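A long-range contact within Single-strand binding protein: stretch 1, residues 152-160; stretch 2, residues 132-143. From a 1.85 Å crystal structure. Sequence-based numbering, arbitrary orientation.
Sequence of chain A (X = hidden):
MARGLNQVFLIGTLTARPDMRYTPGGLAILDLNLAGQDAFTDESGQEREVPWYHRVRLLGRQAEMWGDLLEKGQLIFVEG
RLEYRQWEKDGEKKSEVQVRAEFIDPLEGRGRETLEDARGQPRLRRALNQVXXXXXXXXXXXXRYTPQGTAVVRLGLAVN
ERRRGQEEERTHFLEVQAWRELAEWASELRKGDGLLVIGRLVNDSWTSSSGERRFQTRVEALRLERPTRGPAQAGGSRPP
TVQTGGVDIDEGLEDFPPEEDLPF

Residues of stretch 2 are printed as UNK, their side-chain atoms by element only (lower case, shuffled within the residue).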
ATOM      1  N   VAL A 152     -14.066 -11.964 -16.880  1.00 17.28           N
ATOM      2  CA  VAL A 152     -14.012 -10.595 -16.366  1.00 14.98           C
ATOM      3  C   VAL A 152     -15.320 -10.342 -15.635  1.00 16.75           C
ATOM      4  O   VAL A 152     -16.398 -10.755 -16.085  1.00 19.33           O
ATOM      5  CB  VAL A 152     -13.747  -9.582 -17.521  1.00 15.73           C
ATOM      6  CG1 VAL A 152     -14.782  -9.679 -18.619  1.00 15.51           C
ATOM      7  CG2 VAL A 152     -13.637  -8.092 -17.004  1.00 20.14           C
ATOM      8  N   VAL A 153     -15.241  -9.602 -14.551  1.00 16.96           N
ATOM      9  CA  VAL A 153     -16.427  -9.266 -13.793  1.00 19.82           C
ATOM     10  C   VAL A 153     -16.396  -7.795 -13.346  1.00 19.84           C
ATOM     11  O   VAL A 153     -15.333  -7.269 -13.020  1.00 15.46           O
ATOM     12  CB  VAL A 153     -16.567 -10.207 -12.555  1.00 20.46           C
ATOM     13  CG1 VAL A 153     -15.528  -9.904 -11.482  1.00 23.49           C
ATOM     14  CG2 VAL A 153     -17.989 -10.108 -12.004  1.00 28.58           C
ATOM     15  N   ARG A 154     -17.547  -7.164 -13.273  1.00 18.71           N
ATOM     16  CA  ARG A 154     -17.642  -5.816 -12.712  1.00 21.95           C
ATOM     17  C   ARG A 154     -18.348  -5.960 -11.385  1.00 22.77           C
ATOM     18  O   ARG A 154     -19.394  -6.627 -11.277  1.00 24.44           O
ATOM     19  CB  ARG A 154     -18.490  -4.934 -13.658  1.00 24.46           C
ATOM     20  CG  ARG A 154     -18.759  -3.484 -13.162  1.00 35.38           C
ATOM     21  CD  ARG A 154     -19.599  -2.542 -14.168  1.00 49.52           C
ATOM     22  NE  ARG A 154     -20.329  -3.309 -15.192  1.00 52.41           N
ATOM     23  CZ  ARG A 154     -21.467  -3.999 -14.985  1.00 61.29           C
ATOM     24  NH1 ARG A 154     -22.056  -4.014 -13.789  1.00 60.72           N
ATOM     25  NH2 ARG A 154     -22.021  -4.688 -15.981  1.00 60.58           N
ATOM     26  N   LEU A 155     -17.833  -5.331 -10.356  1.00 18.94           N
ATOM     27  CA  LEU A 155     -18.447  -5.517  -9.053  1.00 21.15           C
ATOM     28  C   LEU A 155     -18.829  -4.108  -8.610  1.00 21.85           C
ATOM     29  O   LEU A 155     -18.015  -3.187  -8.772  1.00 24.39           O
ATOM     30  CB  LEU A 155     -17.384  -6.107  -8.074  1.00 21.02           C
ATOM     31  CG  LEU A 155     -16.791  -7.459  -8.444  1.00 19.03           C
ATOM     32  CD1 LEU A 155     -15.566  -7.940  -7.500  1.00 20.83           C
ATOM     33  CD2 LEU A 155     -17.864  -8.532  -8.455  1.00 18.88           C
ATOM     34  N   GLY A 156     -20.020  -3.944  -8.048  1.00 18.56           N
ATOM     35  CA  GLY A 156     -20.390  -2.644  -7.442  1.00 19.85           C
ATOM     36  C   GLY A 156     -20.220  -2.716  -5.945  1.00 21.48           C
ATOM     37  O   GLY A 156     -20.725  -3.647  -5.305  1.00 21.44           O
ATOM     38  N   LEU A 157     -19.501  -1.752  -5.378  1.00 21.28           N
ATOM     39  CA  LEU A 157     -19.229  -1.784  -3.957  1.00 22.10           C
ATOM     40  C   LEU A 157     -19.734  -0.514  -3.276  1.00 23.24           C
ATOM     41  O   LEU A 157     -19.432   0.618  -3.749  1.00 26.69           O
ATOM     42  CB  LEU A 157     -17.695  -1.836  -3.717  1.00 23.25           C
ATOM     43  CG  LEU A 157     -16.792  -2.951  -3.199  1.00 38.42           C
ATOM     44  CD1 LEU A 157     -15.510  -2.341  -2.473  1.00 28.51           C
ATOM     45  CD2 LEU A 157     -17.529  -4.000  -2.359  1.00 28.18           C
ATOM     46  N   ALA A 158     -20.446  -0.713  -2.173  1.00 20.99           N
ATOM     47  CA  ALA A 158     -20.897   0.363  -1.259  1.00 23.35           C
ATOM     48  C   ALA A 158     -19.889   0.393  -0.103  1.00 25.86           C
ATOM     49  O   ALA A 158     -19.739  -0.613   0.619  1.00 22.63           O
ATOM     50  CB  ALA A 158     -22.278   0.022  -0.697  1.00 23.26           C
ATOM     51  N   VAL A 159     -19.211   1.525   0.058  1.00 24.27           N
ATOM     52  CA  VAL A 159     -18.230   1.726   1.138  1.00 27.25           C
ATOM     53  C   VAL A 159     -18.805   2.821   2.117  1.00 33.39           C
ATOM     54  O   VAL A 159     -19.102   3.941   1.685  1.00 32.55           O
ATOM     55  CB  VAL A 159     -16.903   2.154   0.539  1.00 26.10           C
ATOM     56  CG1 VAL A 159     -15.805   2.365   1.637  1.00 28.02           C
ATOM     57  CG2 VAL A 159     -16.461   1.166  -0.579  1.00 26.28           C
ATOM     58  N   ASN A 160     -19.003   2.473   3.387  1.00 34.00           N
ATOM     59  CA  ASN A 160     -19.362   3.457   4.406  1.00 41.46           C
ATOM     60  C   ASN A 160     -18.081   4.039   5.025  1.00 47.57           C
ATOM     61  O   ASN A 160     -17.378   3.357   5.752  1.00 43.59           O
ATOM     62  CB  ASN A 160     -20.271   2.840   5.485  1.00 41.67           C
ATOM     63  CG  ASN A 160     -21.527   2.208   4.916  1.00 49.67           C
ATOM     64  OD1 ASN A 160     -22.174   2.755   4.024  1.00 50.78           O
ATOM     65  ND2 ASN A 160     -21.881   1.030   5.436  1.00 57.43           N
ATOM     66  N   UNK A 132      -7.012   0.438  -1.650  1.00 15.98           N
ATOM     67  CA  UNK A 132      -7.548  -0.550  -0.704  1.00 16.34           C
ATOM     68  C   UNK A 132      -9.006  -0.134  -0.478  1.00 18.69           C
ATOM     69  O   UNK A 132      -9.279   1.015  -0.062  1.00 19.50           O
ATOM     70  c   UNK A 132      -4.383  -0.963   1.642  1.00 21.02           C
ATOM     71  c   UNK A 132      -7.435  -1.622   1.578  1.00 17.78           C
ATOM     72  c   UNK A 132      -5.309  -0.967   0.304  1.00 17.53           C
ATOM     73  c   UNK A 132      -6.774  -0.565   0.590  1.00 17.38           C
ATOM     74  N   UNK A 133      -9.952  -1.057  -0.745  1.00 15.83           N
ATOM     75  CA  UNK A 133     -11.346  -0.745  -0.485  1.00 18.25           C
ATOM     76  C   UNK A 133     -11.899  -1.861   0.385  1.00 17.24           C
ATOM     77  O   UNK A 133     -11.552  -3.033   0.199  1.00 19.33           O
ATOM     78  c   UNK A 133     -12.643   0.017  -4.216  1.00 23.51           C
ATOM     79  c   UNK A 133     -11.778   0.183  -2.933  1.00 19.12           C
ATOM     80  c   UNK A 133     -12.202  -0.757  -1.790  1.00 17.81           C
ATOM     81  c   UNK A 133     -11.804   1.649  -2.435  1.00 20.90           C
ATOM     82  N   UNK A 134     -12.824  -1.525   1.270  1.00 17.34           N
ATOM     83  CA  UNK A 134     -13.580  -2.604   1.909  1.00 16.20           C
ATOM     84  C   UNK A 134     -15.007  -2.119   1.955  1.00 22.22           C
ATOM     85  O   UNK A 134     -15.284  -0.967   2.421  1.00 21.33           O
ATOM     86  c   UNK A 134     -11.556  -5.601   5.025  1.00 46.70           C
ATOM     87  s   UNK A 134     -12.926  -4.637   5.423  1.00 39.93           S
ATOM     88  c   UNK A 134     -13.103  -2.861   3.333  1.00 17.43           C
ATOM     89  c   UNK A 134     -13.688  -4.292   3.877  1.00 28.72           C
ATOM     90  N   UNK A 135     -15.931  -2.977   1.524  1.00 21.87           N
ATOM     91  CA  UNK A 135     -17.342  -2.546   1.504  1.00 21.83           C
ATOM     92  C   UNK A 135     -18.256  -3.749   1.253  1.00 19.58           C
ATOM     93  O   UNK A 135     -17.899  -4.867   1.631  1.00 19.08           O
ATOM     94  N   UNK A 136     -19.422  -3.521   0.675  1.00 17.97           N
ATOM     95  CA  UNK A 136     -20.408  -4.631   0.455  1.00 18.69           C
ATOM     96  C   UNK A 136     -20.904  -4.524  -0.937  1.00 17.40           C
ATOM     97  O   UNK A 136     -21.106  -3.406  -1.436  1.00 21.01           O
ATOM     98  n   UNK A 136     -21.219  -6.047   3.277  1.00 23.50           N
ATOM     99  o   UNK A 136     -20.695  -3.890   3.569  1.00 29.50           O
ATOM    100  c   UNK A 136     -21.147  -4.796   2.869  1.00 27.14           C
ATOM    101  c   UNK A 136     -21.587  -4.527   1.406  1.00 22.20           C
ATOM    102  N   UNK A 137     -21.062  -5.669  -1.600  1.00 18.88           N
ATOM    103  CA  UNK A 137     -21.538  -5.638  -3.002  1.00 19.79           C
ATOM    104  C   UNK A 137     -22.958  -5.030  -3.105  1.00 18.61           C
ATOM    105  O   UNK A 137     -23.837  -5.343  -2.311  1.00 19.60           O
ATOM    106  c   UNK A 137     -19.288  -6.746  -4.791  1.00 26.28           C
ATOM    107  c   UNK A 137     -21.497  -7.048  -3.596  1.00 18.03           C
ATOM    108  c   UNK A 137     -20.500  -8.917  -4.732  1.00 26.83           C
ATOM    109  c   UNK A 137     -20.138  -7.685  -3.925  1.00 24.42           C
ATOM    110  N   UNK A 138     -23.192  -4.159  -4.096  1.00 25.98           N
ATOM    111  CA  UNK A 138     -24.526  -3.556  -4.279  1.00 22.61           C
ATOM    112  C   UNK A 138     -25.423  -4.383  -5.183  1.00 25.68           C
ATOM    113  O   UNK A 138     -26.600  -4.116  -5.261  1.00 26.36           O
ATOM    114  c   UNK A 138     -24.418  -2.125  -4.841  1.00 26.90           C
ATOM    115  c   UNK A 138     -23.584  -1.245  -3.926  1.00 29.94           C
ATOM    116  o   UNK A 138     -23.641  -2.154  -6.036  1.00 32.37           O
ATOM    117  N   UNK A 139     -24.880  -5.391  -5.866  1.00 25.81           N
ATOM    118  CA  UNK A 139     -25.664  -6.244  -6.753  1.00 22.74           C
ATOM    119  C   UNK A 139     -24.892  -7.500  -6.972  1.00 23.16           C
ATOM    120  O   UNK A 139     -23.707  -7.540  -6.677  1.00 19.52           O
ATOM    121  c   UNK A 139     -25.926  -5.563  -8.101  1.00 27.68           C
ATOM    122  c   UNK A 139     -24.670  -5.167  -8.797  1.00 28.77           C
ATOM    123  c   UNK A 139     -24.921  -4.180  -9.917  1.00 38.32           C
ATOM    124  c   UNK A 139     -22.900  -2.872 -10.444  1.00 44.39           C
ATOM    125  n   UNK A 139     -23.621  -3.974 -10.534  1.00 43.95           N
ATOM    126  n   UNK A 139     -21.725  -2.838 -11.031  1.00 32.47           N
ATOM    127  n   UNK A 139     -23.366  -1.789  -9.816  1.00 51.71           N
ATOM    128  N   UNK A 140     -25.542  -8.523  -7.476  1.00 20.26           N
ATOM    129  CA  UNK A 140     -24.810  -9.738  -7.862  1.00 25.81           C
ATOM    130  C   UNK A 140     -23.730  -9.436  -8.915  1.00 26.68           C
ATOM    131  O   UNK A 140     -23.912  -8.596  -9.783  1.00 29.19           O
ATOM    132  o   UNK A 140     -27.480 -12.239  -7.666  1.00 31.41           O
ATOM    133  o   UNK A 140     -26.456 -11.095  -6.137  1.00 23.48           O
ATOM    134  c   UNK A 140     -25.757 -10.795  -8.421  1.00 24.24           C
ATOM    135  c   UNK A 140     -26.608 -11.405  -7.345  1.00 27.50           C
ATOM    136  N   UNK A 141     -22.606 -10.111  -8.838  1.00 24.16           N
ATOM    137  CA  UNK A 141     -21.556  -9.921  -9.865  1.00 25.64           C
ATOM    138  C   UNK A 141     -22.099 -10.523 -11.154  1.00 27.20           C
ATOM    139  O   UNK A 141     -22.820 -11.499 -11.124  1.00 28.00           O
ATOM    140  c   UNK A 141     -22.240 -11.114  -7.829  1.00 24.09           C
ATOM    141  c   UNK A 141     -21.081 -11.821  -8.564  1.00 30.64           C
ATOM    142  c   UNK A 141     -20.405 -10.758  -9.336  1.00 27.48           C
ATOM    143  N   UNK A 142     -21.789  -9.944 -12.296  1.00 33.74           N
ATOM    144  CA  UNK A 142     -22.194 -10.644 -13.497  1.00 34.25           C
ATOM    145  C   UNK A 142     -20.961 -11.092 -14.312  1.00 30.42           C
ATOM    146  O   UNK A 142     -20.341 -10.293 -14.945  1.00 34.75           O
ATOM    147  o   UNK A 142     -23.785 -10.096 -16.551  1.00 57.96           O
ATOM    148  o   UNK A 142     -24.373 -11.717 -15.234  1.00 55.67           O
ATOM    149  c   UNK A 142     -23.834 -10.593 -15.407  1.00 47.43           C
ATOM    150  c   UNK A 142     -23.205  -9.810 -14.289  1.00 40.40           C
ATOM    151  N   UNK A 143     -20.582 -12.363 -14.222  1.00 26.47           N
ATOM    152  CA  UNK A 143     -19.382 -12.831 -14.918  1.00 24.10           C
ATOM    153  C   UNK A 143     -19.604 -12.742 -16.428  1.00 26.89           C
ATOM    154  O   UNK A 143     -20.686 -13.152 -16.911  1.00 21.50           O
ATOM    155  c   UNK A 143     -17.826 -14.962 -15.082  1.00 20.91           C
ATOM    156  c   UNK A 143     -17.807 -16.382 -14.477  1.00 26.16           C
ATOM    157  c   UNK A 143     -16.569 -14.166 -14.646  1.00 23.50           C
ATOM    158  c   UNK A 143     -19.102 -14.276 -14.554  1.00 24.46           C
TER
HETATM  159  O   HOH W   1     -20.805  -1.399   2.990  1.00 51.99           O
HETATM  160  O   HOH W   2     -21.562  -6.400  -8.073  1.00 36.41           O

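Position 132 has four side-chain carbons, forked at the first, with one arm two carbons long. None reaches stretch 1. This is Ile132.

Position 133 also has four carbons, but the fork is at the second. Its CB lies 3.7 Å from Leu157 CD1. This is Leu133.

Position 134 is an unbranched chain of two carbons, a sulfur and a carbon. Its CA-to-CB bond points away from stretch 1, but the backbone O lies 3.5 Å from Val159 CG1. The sulfur identifies Met134.

Position 135 has no side-chain atoms. Its CA sits 3.2 Å from Ala158 O, and an ideal CB would clash with that oxygen. This is Gly135.

Position 136 has two carbons, the second carrying one oxygen and one nitrogen. Its backbone pairs with Ala158. The amide makes it Asn136. Asn136 N donates to Ala158 O at 2.9 Å, and Ala158 N donates to Asn136 O at 2.9 Å. A water bridges Asn136 OD1 and Ala158 O, donating to both.

Position 137 has four carbons, forked at the second. They meet Leu155 and Leu157. This is Leu137. Its CD2 lies 3.8 Å from Leu155 CB and 4.1 Å from Leu157 CD2.

Position 138 has one carbon carrying an oxygen and a carbon. It points toward stretch 1, and the methyl packs on Ala158. This is Thr138. Its CG2 is 3.7 Å from Ala158 CB, and its backbone N donates to Gly156 O at 2.8 Å.

Position 139 has three carbons, a nitrogen, then a carbon with two more nitrogens. The planar end lies with one face over Gly156 N and near Arg154. The guanidinium marks Arg139. Arg139 NH2 is 3.0 Å from Arg154 NH1; both are donors of like charge, so this is no hydrogen bond. A water joins Arg139 O to Gly156 N.

Position 140 has two carbons, the second with two oxygens. Its CA-to-CB bond points away, and it makes no contact with stretch 1. The carboxylate fits Asp140.

Position 141 has three carbons closing a ring onto the backbone N. The ring touches Val153 and Leu155. This is Pro141. Its CB lies 3.5 Å from Leu155 CD2.

Position 142 again has two carbons and two oxygens. Only its backbone comes close, with O 3.8 Å from Val153 CG2. This is Asp142.

Position 143 has four carbons, forked at the second. One end carbon lies near Val152 O. This is Leu143.

The contact is an antiparallel pairing held by three backbone hydrogen bonds. Leu157 and Leu137 pack on one face; Ala158 and Asn136 lie on the other. Beyond the pairing, Pro141 and Leu143 extend the apolar contact.

Stretch 2, residues 132-143: ILMGNLTRDPDL
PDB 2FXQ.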